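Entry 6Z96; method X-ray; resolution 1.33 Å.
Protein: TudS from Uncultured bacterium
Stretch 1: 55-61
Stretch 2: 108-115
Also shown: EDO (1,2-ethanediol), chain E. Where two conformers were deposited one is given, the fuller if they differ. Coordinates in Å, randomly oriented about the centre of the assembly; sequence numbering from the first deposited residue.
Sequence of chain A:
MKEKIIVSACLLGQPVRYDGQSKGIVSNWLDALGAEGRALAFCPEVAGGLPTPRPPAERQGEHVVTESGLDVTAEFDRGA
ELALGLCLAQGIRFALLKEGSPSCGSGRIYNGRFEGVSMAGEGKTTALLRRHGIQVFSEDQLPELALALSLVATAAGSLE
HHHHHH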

# COMPACT_ATOMS: atom_id res chain seq x y z
N PRO A 55 -9.09 8.92 -11.87
CA PRO A 55 -9.95 9.70 -10.97
C PRO A 55 -9.82 9.22 -9.54
O PRO A 55 -9.62 8.02 -9.31
CB PRO A 55 -11.37 9.42 -11.50
CG PRO A 55 -11.22 8.69 -12.78
CD PRO A 55 -9.85 8.09 -12.82
N PRO A 56 -10.05 10.11 -8.56
CA PRO A 56 -10.08 9.65 -7.16
C PRO A 56 -11.16 8.60 -6.95
O PRO A 56 -12.19 8.63 -7.62
CB PRO A 56 -10.44 10.92 -6.38
CG PRO A 56 -10.12 12.06 -7.30
CD PRO A 56 -10.33 11.56 -8.68
N ALA A 57 -10.88 7.67 -6.09
CA ALA A 57 -11.86 6.61 -5.79
C ALA A 57 -11.93 6.39 -4.31
O ALA A 57 -10.97 6.66 -3.58
CB ALA A 57 -11.47 5.32 -6.49
N GLU A 58 -13.09 5.92 -3.85
CA GLU A 58 -13.28 5.63 -2.43
C GLU A 58 -13.96 4.28 -2.28
O GLU A 58 -14.73 3.85 -3.14
CB GLU A 58 -14.11 6.72 -1.71
CG GLU A 58 -13.40 8.07 -1.73
CD GLU A 58 -13.98 9.26 -0.99
OE1 GLU A 58 -13.40 10.35 -1.13
OE2 GLU A 58 -14.98 9.12 -0.24
N ARG A 59 -13.70 3.63 -1.14
CA ARG A 59 -14.40 2.38 -0.86
C ARG A 59 -15.84 2.70 -0.47
O ARG A 59 -16.12 3.72 0.16
CB ARG A 59 -13.74 1.64 0.31
CG ARG A 59 -12.33 1.16 -0.01
CD ARG A 59 -11.85 0.20 1.06
NE ARG A 59 -12.66 -1.03 1.00
CZ ARG A 59 -12.36 -2.15 1.63
NH1 ARG A 59 -11.27 -2.23 2.40
NH2 ARG A 59 -13.16 -3.21 1.52
N GLN A 60 -16.75 1.80 -0.84
CA GLN A 60 -18.14 1.84 -0.39
C GLN A 60 -18.37 0.39 -0.03
O GLN A 60 -18.80 -0.41 -0.86
CB GLN A 60 -19.07 2.33 -1.50
CG GLN A 60 -18.85 3.81 -1.80
CD GLN A 60 -19.86 4.36 -2.77
OE1 GLN A 60 -20.52 3.63 -3.52
NE2 GLN A 60 -19.97 5.68 -2.82
N GLY A 61 -17.91 0.05 1.18
CA GLY A 61 -17.88 -1.32 1.68
C GLY A 61 -16.94 -2.17 0.85
O GLY A 61 -15.75 -1.85 0.74
N ARG A 108 -6.70 4.61 8.34
CA ARG A 108 -7.81 5.43 7.91
C ARG A 108 -8.01 5.36 6.41
O ARG A 108 -7.09 5.02 5.67
CB ARG A 108 -7.63 6.90 8.36
CG ARG A 108 -6.37 7.54 7.81
CD ARG A 108 -6.28 9.04 8.09
NE ARG A 108 -4.94 9.56 7.81
CZ ARG A 108 -4.51 9.92 6.60
NH1 ARG A 108 -5.31 9.83 5.55
NH2 ARG A 108 -3.27 10.38 6.44
N ILE A 109 -9.23 5.66 5.97
CA ILE A 109 -9.58 5.74 4.55
C ILE A 109 -10.66 6.83 4.45
O ILE A 109 -11.31 7.17 5.46
CB ILE A 109 -10.16 4.40 3.99
CG1 ILE A 109 -11.34 3.88 4.87
CG2 ILE A 109 -9.09 3.32 3.76
CD1 ILE A 109 -12.12 2.67 4.24
N TYR A 110 -10.91 7.34 3.22
CA TYR A 110 -12.03 8.25 3.03
C TYR A 110 -13.34 7.49 3.14
O TYR A 110 -13.38 6.28 2.88
CB TYR A 110 -11.88 9.08 1.76
CG TYR A 110 -10.78 10.11 1.92
CD1 TYR A 110 -11.01 11.29 2.63
CD2 TYR A 110 -9.50 9.86 1.46
CE1 TYR A 110 -10.00 12.23 2.79
CE2 TYR A 110 -8.47 10.79 1.64
CZ TYR A 110 -8.73 11.98 2.31
OH TYR A 110 -7.74 12.92 2.48
N ASN A 111 -14.40 8.17 3.61
CA ASN A 111 -15.62 7.49 3.98
C ASN A 111 -16.60 7.08 2.86
O ASN A 111 -17.68 6.59 3.20
CB ASN A 111 -16.39 8.32 5.02
CG ASN A 111 -17.02 9.58 4.47
OD1 ASN A 111 -16.88 9.93 3.29
ND2 ASN A 111 -17.72 10.30 5.33
N GLY A 112 -16.23 7.25 1.59
CA GLY A 112 -17.10 6.83 0.50
C GLY A 112 -18.13 7.86 0.07
O GLY A 112 -18.87 7.64 -0.88
N ARG A 113 -18.16 9.03 0.75
CA ARG A 113 -19.11 10.07 0.39
C ARG A 113 -18.52 11.21 -0.45
O ARG A 113 -19.24 12.16 -0.78
CB ARG A 113 -19.79 10.63 1.65
CG ARG A 113 -20.68 9.61 2.34
CD ARG A 113 -21.18 10.13 3.67
NE ARG A 113 -22.14 9.21 4.26
N PHE A 114 -17.22 11.14 -0.79
CA PHE A 114 -16.54 12.13 -1.62
C PHE A 114 -16.70 13.54 -1.04
O PHE A 114 -17.06 14.47 -1.75
CB PHE A 114 -17.04 12.06 -3.07
CG PHE A 114 -16.69 10.74 -3.71
CD1 PHE A 114 -15.45 10.54 -4.26
CD2 PHE A 114 -17.56 9.67 -3.66
CE1 PHE A 114 -15.10 9.32 -4.81
CE2 PHE A 114 -17.21 8.44 -4.22
CZ PHE A 114 -15.98 8.27 -4.77
N GLU A 115 -16.48 13.66 0.26
CA GLU A 115 -16.62 14.94 0.97
C GLU A 115 -15.38 15.28 1.81
O GLU A 115 -15.48 16.11 2.72
CB GLU A 115 -17.87 14.89 1.86
CG GLU A 115 -17.84 13.75 2.86
CD GLU A 115 -19.10 13.56 3.68
OE1 GLU A 115 -19.06 12.82 4.69
OE2 GLU A 115 -20.15 14.14 3.30
C1 EDO E . -7.75 5.99 -7.71
O1 EDO E . -7.58 5.55 -6.37
C2 EDO E . -8.41 4.97 -8.56
O2 EDO E . -8.85 5.48 -9.81
O HOH W 1 -15.18 11.56 1.89
O HOH W 2 -11.97 4.88 0.79
O HOH W 3 -15.14 4.07 2.69

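The extended backbone around Glu 58 to Gln 60 lies against the point where the short strand 108-110 gives way to a turn, and the closest CA pair, Glu 58 and Gly 112, is 5.0 Å apart. No direct backbone-to-backbone hydrogen bond joins the two stretches. Side chains reach across to main-chain groups instead, and water fills the remaining gap.

Glu 58 is the centre of the contact. Its extended side chain brings the carboxylate into the turn, where backbone NH groups converge on a single oxygen. Phe 114 N donates to Glu 58 OE2 at 3.1 Å with good geometry; Gly 112 N lies closer to OE2, at 2.9 Å, but its angle of 125° makes that bond weak. Arg 113 N is also near, 3.3 Å from Glu 58 OE2, yet points poorly toward it and is satisfied by its own stretch, donating to Asn 111 OD1 at 3.0 Å. A carboxylate suits this site because its negative oxygen can accept several amide hydrogens at once. Asn 111 suits the turn by offering both functions: while OD1 accepts, its ND2 donates to Glu 115 OE1 at 2.9 Å. Water 1 accepts from Glu 115 N and lies within hydrogen-bonding distance of Glu 58 OE2 and Asn 111 OD1, tying the carboxylate to the turn.

Gln 60 makes the reciprocal kind of link, its amide NE2 donating to Gly 112 O at 3.0 Å and 162°. Gly 112 is thus held through both its NH and its carbonyl. Its positive phi suits glycine, and there is no room for a side chain: an ideal CB would lie 2.6 Å from Arg 59 O, a clash.

Water completes the backbone pairing. Water 2 accepts from Arg 59 N and donates to Tyr 110 O, both at 2.9 Å, while water 3 donates to Arg 59 O at 2.7 Å and to Tyr 110 O at 2.8 Å. The Arg 59 guanidinium turns to its own stretch, NH2 donating to Gly 61 O, just past the end of the strand, at 3.0 Å and NE adding a weak bond to the same oxygen; NH1 is satisfied elsewhere in the structure.

Nonpolar surfaces pack around these bonds. The methylene Glu 58 CG sits over one face of the Phe 114 ring, 4.1 Å from its centroid, in a CH-pi contact, while Pro 56 O, Ala 57 CA and Gln 60 NE2 approach the ring edge. The aliphatic part of Arg 59 meets buried Ile 109, with Arg 59 CD 4.0 Å from Ile 109 CD1.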